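Local atomic coordinates of alpha-1,2-mannosidase (Trichoderma reesei, PDB entry 1HCU), a protein that probably trims alpha-1,2-linked mannose residues from high-mannose N-glycans as a calcium-dependent glycosyl hydrolase of family 47. Residues N52-S57 / T87-A92; Q138-G143 / V159-T164. All blocks are in the same frame, centred on the assembly; numbering follows the deposited sequence.

Contact 1: residues N52-S57 / T87-A92. With NAG (2-acetamido-2-deoxy-beta-D-glucopyranose), chain F.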
loop_
_atom_site.group_PDB
_atom_site.type_symbol
_atom_site.label_atom_id
_atom_site.label_comp_id
_atom_site.label_asym_id
_atom_site.label_seq_id
_atom_site.Cartn_x
_atom_site.Cartn_y
_atom_site.Cartn_z
ATOM N N ASN A 52 12.649 -5.888 11.676
ATOM C CA ASN A 52 13.719 -5.498 12.589
ATOM C C ASN A 52 13.375 -5.549 14.087
ATOM O O ASN A 52 14.101 -5.001 14.912
ATOM C CB ASN A 52 14.219 -4.099 12.208
ATOM C CG ASN A 52 14.723 -4.039 10.781
ATOM O OD1 ASN A 52 15.694 -4.699 10.431
ATOM N ND2 ASN A 52 14.051 -3.259 9.945
ATOM N N GLY A 53 12.267 -6.198 14.430
ATOM C CA GLY A 53 11.894 -6.330 15.824
ATOM C C GLY A 53 11.445 -5.086 16.574
ATOM O O GLY A 53 11.548 -5.033 17.804
ATOM N N TRP A 54 10.947 -4.088 15.854
ATOM C CA TRP A 54 10.481 -2.873 16.495
ATOM C C TRP A 54 8.992 -2.938 16.862
ATOM O O TRP A 54 8.459 -2.003 17.456
ATOM C CB TRP A 54 10.753 -1.647 15.603
ATOM C CG TRP A 54 12.209 -1.235 15.563
ATOM C CD1 TRP A 54 13.059 -1.111 16.634
ATOM C CD2 TRP A 54 12.973 -0.873 14.403
ATOM N NE1 TRP A 54 14.302 -0.697 16.210
ATOM C CE2 TRP A 54 14.278 -0.542 14.847
ATOM C CE3 TRP A 54 12.684 -0.795 13.033
ATOM C CZ2 TRP A 54 15.292 -0.140 13.969
ATOM C CZ3 TRP A 54 13.695 -0.394 12.158
ATOM C CH2 TRP A 54 14.985 -0.073 12.635
ATOM N N GLY A 55 8.323 -4.037 16.524
ATOM C CA GLY A 55 6.909 -4.160 16.848
ATOM C C GLY A 55 6.008 -3.725 15.706
ATOM O O GLY A 55 5.037 -2.988 15.898
ATOM N N SER A 56 6.339 -4.202 14.515
ATOM C CA SER A 56 5.620 -3.893 13.292
ATOM C C SER A 56 4.085 -3.880 13.411
ATOM O O SER A 56 3.455 -2.838 13.212
ATOM C CB SER A 56 6.058 -4.888 12.205
ATOM O OG SER A 56 5.587 -4.502 10.931
ATOM N N SER A 57 3.485 -5.024 13.738
ATOM C CA SER A 57 2.029 -5.107 13.859
ATOM C C SER A 57 1.410 -4.096 14.826
ATOM O O SER A 57 0.311 -3.603 14.585
ATOM C CB SER A 57 1.598 -6.524 14.264
ATOM O OG SER A 57 1.861 -7.453 13.228
ATOM N N THR A 87 17.052 3.324 17.680
ATOM C CA THR A 87 18.432 3.711 17.406
ATOM C C THR A 87 19.305 2.476 17.267
ATOM O O THR A 87 20.524 2.576 17.183
ATOM C CB THR A 87 19.031 4.597 18.516
ATOM O OG1 THR A 87 19.262 3.804 19.686
ATOM C CG2 THR A 87 18.089 5.748 18.856
ATOM N N THR A 88 18.682 1.307 17.229
ATOM C CA THR A 88 19.446 0.080 17.099
ATOM C C THR A 88 18.546 -1.084 16.720
ATOM O O THR A 88 17.344 -0.913 16.537
ATOM C CB THR A 88 20.162 -0.250 18.434
ATOM O OG1 THR A 88 21.050 -1.362 18.250
ATOM C CG2 THR A 88 19.148 -0.586 19.521
ATOM N N THR A 89 19.150 -2.257 16.571
ATOM C CA THR A 89 18.419 -3.481 16.281
ATOM C C THR A 89 18.947 -4.524 17.265
ATOM O O THR A 89 20.129 -4.518 17.614
ATOM C CB THR A 89 18.635 -3.990 14.821
ATOM O OG1 THR A 89 20.032 -4.181 14.567
ATOM C CG2 THR A 89 18.057 -2.991 13.813
ATOM N N ALA A 90 18.075 -5.415 17.719
ATOM C CA ALA A 90 18.491 -6.441 18.661
ATOM C C ALA A 90 19.622 -7.253 18.049
ATOM O O ALA A 90 20.584 -7.608 18.729
ATOM C CB ALA A 90 17.315 -7.343 19.008
ATOM N N VAL A 91 19.498 -7.531 16.756
ATOM C CA VAL A 91 20.493 -8.301 16.019
ATOM C C VAL A 91 21.564 -7.386 15.430
ATOM O O VAL A 91 21.253 -6.403 14.757
ATOM C CB VAL A 91 19.835 -9.075 14.863
ATOM C CG1 VAL A 91 20.875 -9.935 14.142
ATOM C CG2 VAL A 91 18.683 -9.915 15.398
ATOM N N ALA A 92 22.824 -7.727 15.682
ATOM C CA ALA A 92 23.953 -6.945 15.191
ATOM C C ALA A 92 24.134 -7.084 13.689
ATOM O O ALA A 92 23.962 -8.165 13.138
ATOM C CB ALA A 92 25.229 -7.379 15.901
HETATM C C1 NAG F . 18.926 1.899 22.741
HETATM C C2 NAG F . 19.187 2.287 24.200
HETATM C C3 NAG F . 20.593 2.877 24.325
HETATM C C4 NAG F . 21.645 1.932 23.738
HETATM C C5 NAG F . 21.255 1.541 22.307
HETATM C C6 NAG F . 22.187 0.499 21.740
HETATM C C7 NAG F . 17.335 2.992 25.572
HETATM C C8 NAG F . 16.232 4.008 25.805
HETATM N N2 NAG F . 18.214 3.276 24.618
HETATM O O3 NAG F . 20.882 3.135 25.690
HETATM O O4 NAG F . 22.916 2.578 23.726
HETATM O O5 NAG F . 19.926 0.976 22.287
HETATM O O6 NAG F . 21.927 -0.770 22.319
HETATM O O7 NAG F . 17.384 1.961 26.247
HETATM O O HOH W 1 15.165 -4.350 17.499
HETATM O O HOH W 2 16.764 -6.590 15.402
#
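The W54 indole meets T88 O at its pyrrole edge, near the ring plane, while T89 CG2 comes in obliquely near CZ2. One face carries N52 CB, 3.7 Å above the plane and offset toward the rim; F86 meets the indole with ring planes at about 55°. In the (alpha/alpha)7 barrel of family 47, this joins the turn leading into helix 56-67 to the loop between helix 71-80 and strand 96-97. W54 NE1 to T88 O is a weak hydrogen bond, 3.1 Å with an N-H...O angle of 133°; NE1 also makes a weak hydrogen bond to N85 O, so the N-H is shared. T89 CG2 lies anti to its own carbonyl carbon and packs on W54 CZ2 at 4.0 Å. The D38 carboxylate accepts hydrogen bonds from the backbone N of G53, G55 and S56, with G55 as N-cap. On the solvent-facing flank, T88 CG2 comes 3.3 Å from O5 of the N-acetylglucosamine on N85, while T87 OG1 hydrogen-bonds to N85 OD1. Two waters bridge the backbones: N52 O accepts from both, water 1 accepting from A90 N at 3.1 Å and water 2 from V91 N at 3.2 Å.

Contact 2: residues Q138-G143 / V159-T164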
loop_
_atom_site.group_PDB
_atom_site.type_symbol
_atom_site.label_atom_id
_atom_site.label_comp_id
_atom_site.label_asym_id
_atom_site.label_seq_id
_atom_site.Cartn_x
_atom_site.Cartn_y
_atom_site.Cartn_z
ATOM N N GLN A 138 10.921 11.067 14.529
ATOM C CA GLN A 138 12.102 11.845 14.205
ATOM C C GLN A 138 13.368 11.063 14.564
ATOM O O GLN A 138 14.346 11.088 13.826
ATOM C CB GLN A 138 12.058 13.180 14.937
ATOM C CG GLN A 138 13.247 14.074 14.664
ATOM C CD GLN A 138 12.969 15.514 15.028
ATOM O OE1 GLN A 138 12.295 15.794 16.017
ATOM N NE2 GLN A 138 13.492 16.439 14.233
ATOM N N THR A 139 13.336 10.340 15.681
ATOM C CA THR A 139 14.484 9.535 16.090
ATOM C C THR A 139 14.781 8.489 15.011
ATOM O O THR A 139 15.937 8.299 14.617
ATOM C CB THR A 139 14.227 8.820 17.452
ATOM O OG1 THR A 139 14.107 9.798 18.493
ATOM C CG2 THR A 139 15.368 7.867 17.792
ATOM N N LEU A 140 13.733 7.820 14.531
ATOM C CA LEU A 140 13.870 6.804 13.488
ATOM C C LEU A 140 14.455 7.445 12.230
ATOM O O LEU A 140 15.427 6.950 11.649
ATOM C CB LEU A 140 12.502 6.213 13.132
ATOM C CG LEU A 140 12.355 4.720 12.817
ATOM C CD1 LEU A 140 11.023 4.496 12.090
ATOM C CD2 LEU A 140 13.505 4.214 11.970
ATOM N N ALA A 141 13.849 8.547 11.807
ATOM C CA ALA A 141 14.297 9.233 10.605
ATOM C C ALA A 141 15.741 9.709 10.699
ATOM O O ALA A 141 16.449 9.729 9.700
ATOM C CB ALA A 141 13.380 10.409 10.297
ATOM N N ASN A 142 16.185 10.089 11.893
ATOM C CA ASN A 142 17.558 10.553 12.038
ATOM C C ASN A 142 18.566 9.443 11.770
ATOM O O ASN A 142 19.732 9.714 11.498
ATOM C CB ASN A 142 17.785 11.172 13.424
ATOM C CG ASN A 142 17.231 12.585 13.523
ATOM O OD1 ASN A 142 17.264 13.343 12.550
ATOM N ND2 ASN A 142 16.733 12.950 14.696
ATOM N N GLY A 143 18.116 8.196 11.830
ATOM C CA GLY A 143 19.015 7.095 11.560
ATOM C C GLY A 143 18.872 6.704 10.104
ATOM O O GLY A 143 19.850 6.434 9.399
ATOM N N VAL A 159 20.142 0.196 5.172
ATOM C CA VAL A 159 21.030 0.836 6.147
ATOM C C VAL A 159 21.169 -0.071 7.362
ATOM O O VAL A 159 20.473 -1.081 7.479
ATOM C CB VAL A 159 20.504 2.206 6.621
ATOM C CG1 VAL A 159 20.433 3.168 5.449
ATOM C CG2 VAL A 159 19.147 2.047 7.308
ATOM N N PHE A 160 22.089 0.283 8.253
ATOM C CA PHE A 160 22.332 -0.491 9.470
ATOM C C PHE A 160 22.434 0.477 10.651
ATOM O O PHE A 160 22.917 1.599 10.492
ATOM C CB PHE A 160 23.642 -1.290 9.349
ATOM C CG PHE A 160 23.658 -2.284 8.217
ATOM C CD1 PHE A 160 23.949 -1.881 6.913
ATOM C CD2 PHE A 160 23.393 -3.632 8.458
ATOM C CE1 PHE A 160 23.979 -2.813 5.861
ATOM C CE2 PHE A 160 23.421 -4.565 7.420
ATOM C CZ PHE A 160 23.715 -4.152 6.116
ATOM N N PHE A 161 21.982 0.045 11.827
ATOM C CA PHE A 161 22.021 0.878 13.036
ATOM C C PHE A 161 22.966 0.289 14.078
ATOM O O PHE A 161 23.494 0.999 14.932
ATOM C CB PHE A 161 20.633 0.975 13.686
ATOM C CG PHE A 161 19.656 1.827 12.933
ATOM C CD1 PHE A 161 18.372 2.029 13.428
ATOM C CD2 PHE A 161 20.008 2.418 11.733
ATOM C CE1 PHE A 161 17.451 2.810 12.735
ATOM C CE2 PHE A 161 19.101 3.200 11.030
ATOM C CZ PHE A 161 17.817 3.397 11.531
ATOM N N ASN A 162 23.151 -1.020 14.002
ATOM C CA ASN A 162 23.975 -1.750 14.940
ATOM C C ASN A 162 25.115 -2.427 14.186
ATOM O O ASN A 162 24.874 -3.210 13.268
ATOM C CB ASN A 162 23.117 -2.825 15.620
ATOM C CG ASN A 162 23.848 -3.550 16.728
ATOM O OD1 ASN A 162 25.074 -3.547 16.781
ATOM N ND2 ASN A 162 23.090 -4.188 17.620
ATOM N N PRO A 163 26.369 -2.143 14.564
ATOM C CA PRO A 163 26.946 -1.291 15.615
ATOM C C PRO A 163 26.835 0.243 15.457
ATOM O O PRO A 163 26.841 0.968 16.456
ATOM C CB PRO A 163 28.399 -1.759 15.672
ATOM C CG PRO A 163 28.628 -2.350 14.282
ATOM C CD PRO A 163 27.375 -3.118 14.105
ATOM N N THR A 164 26.789 0.750 14.228
ATOM C CA THR A 164 26.636 2.193 14.039
ATOM C C THR A 164 25.755 2.499 12.829
ATOM O O THR A 164 25.418 1.596 12.060
ATOM C CB THR A 164 28.014 2.926 13.915
ATOM O OG1 THR A 164 27.796 4.341 13.982
ATOM C CG2 THR A 164 28.714 2.601 12.609
#
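F161 points its ring at the backbone of G143, near the end of helix 127-144. From CB, which heads toward the helix, CG stands anti to the carbonyl carbon (chi1 -72°). The next torsion (chi2 -178°) lays the ring in the plane of CA, CB and CG, an uncommon setting for phenylalanine, with CD2 on the side of CA and CD1 turned from it. Beyond CD2, CE2 comes 3.6 Å from G143 C and 3.7 Å from G143 O. CZ, at the tip, lies 3.9 Å from G143 CA, so close that a CB on this residue would clash with it. On the other branch, CE1 receives L140 CD2 at 4.3 Å, edge-on and near the ring plane; L140 also touches T101 and Y105 of helix 98-117. Strand 158-160, just before F161, is the middle strand of a small antiparallel sheet between 96-97 and 166-167, so the ring ties this sheet to a helix of the (alpha/alpha)7 barrel. An alanine in place of F161 is likely to open a gap beside G143 and cost L140 CD2 one apolar neighbour. L144 also touches the F161 side chain.

Contacts 1 and 2 both bury their touching residues, yet their centres lie about 22 and 24 Å from the chain centre, in the outer part of the fold. Contact 1 joins the turn before helix 56-67 to a loop beside a glycan through a weak indole bond and bridging waters; contact 2 sets the residue just after a strand against a helix, a phenyl ring in van der Waals packing on leucine and glycine backbone. Their centres are about 11 Å apart, and they meet directly: N162 ND2 probably donates to T89 O at 3.0 Å, and T88 packs on F161. F86 touches W54 and L140, and both contacts rest on T101 of helix 98-117, which carries E100, a predicted proton donor.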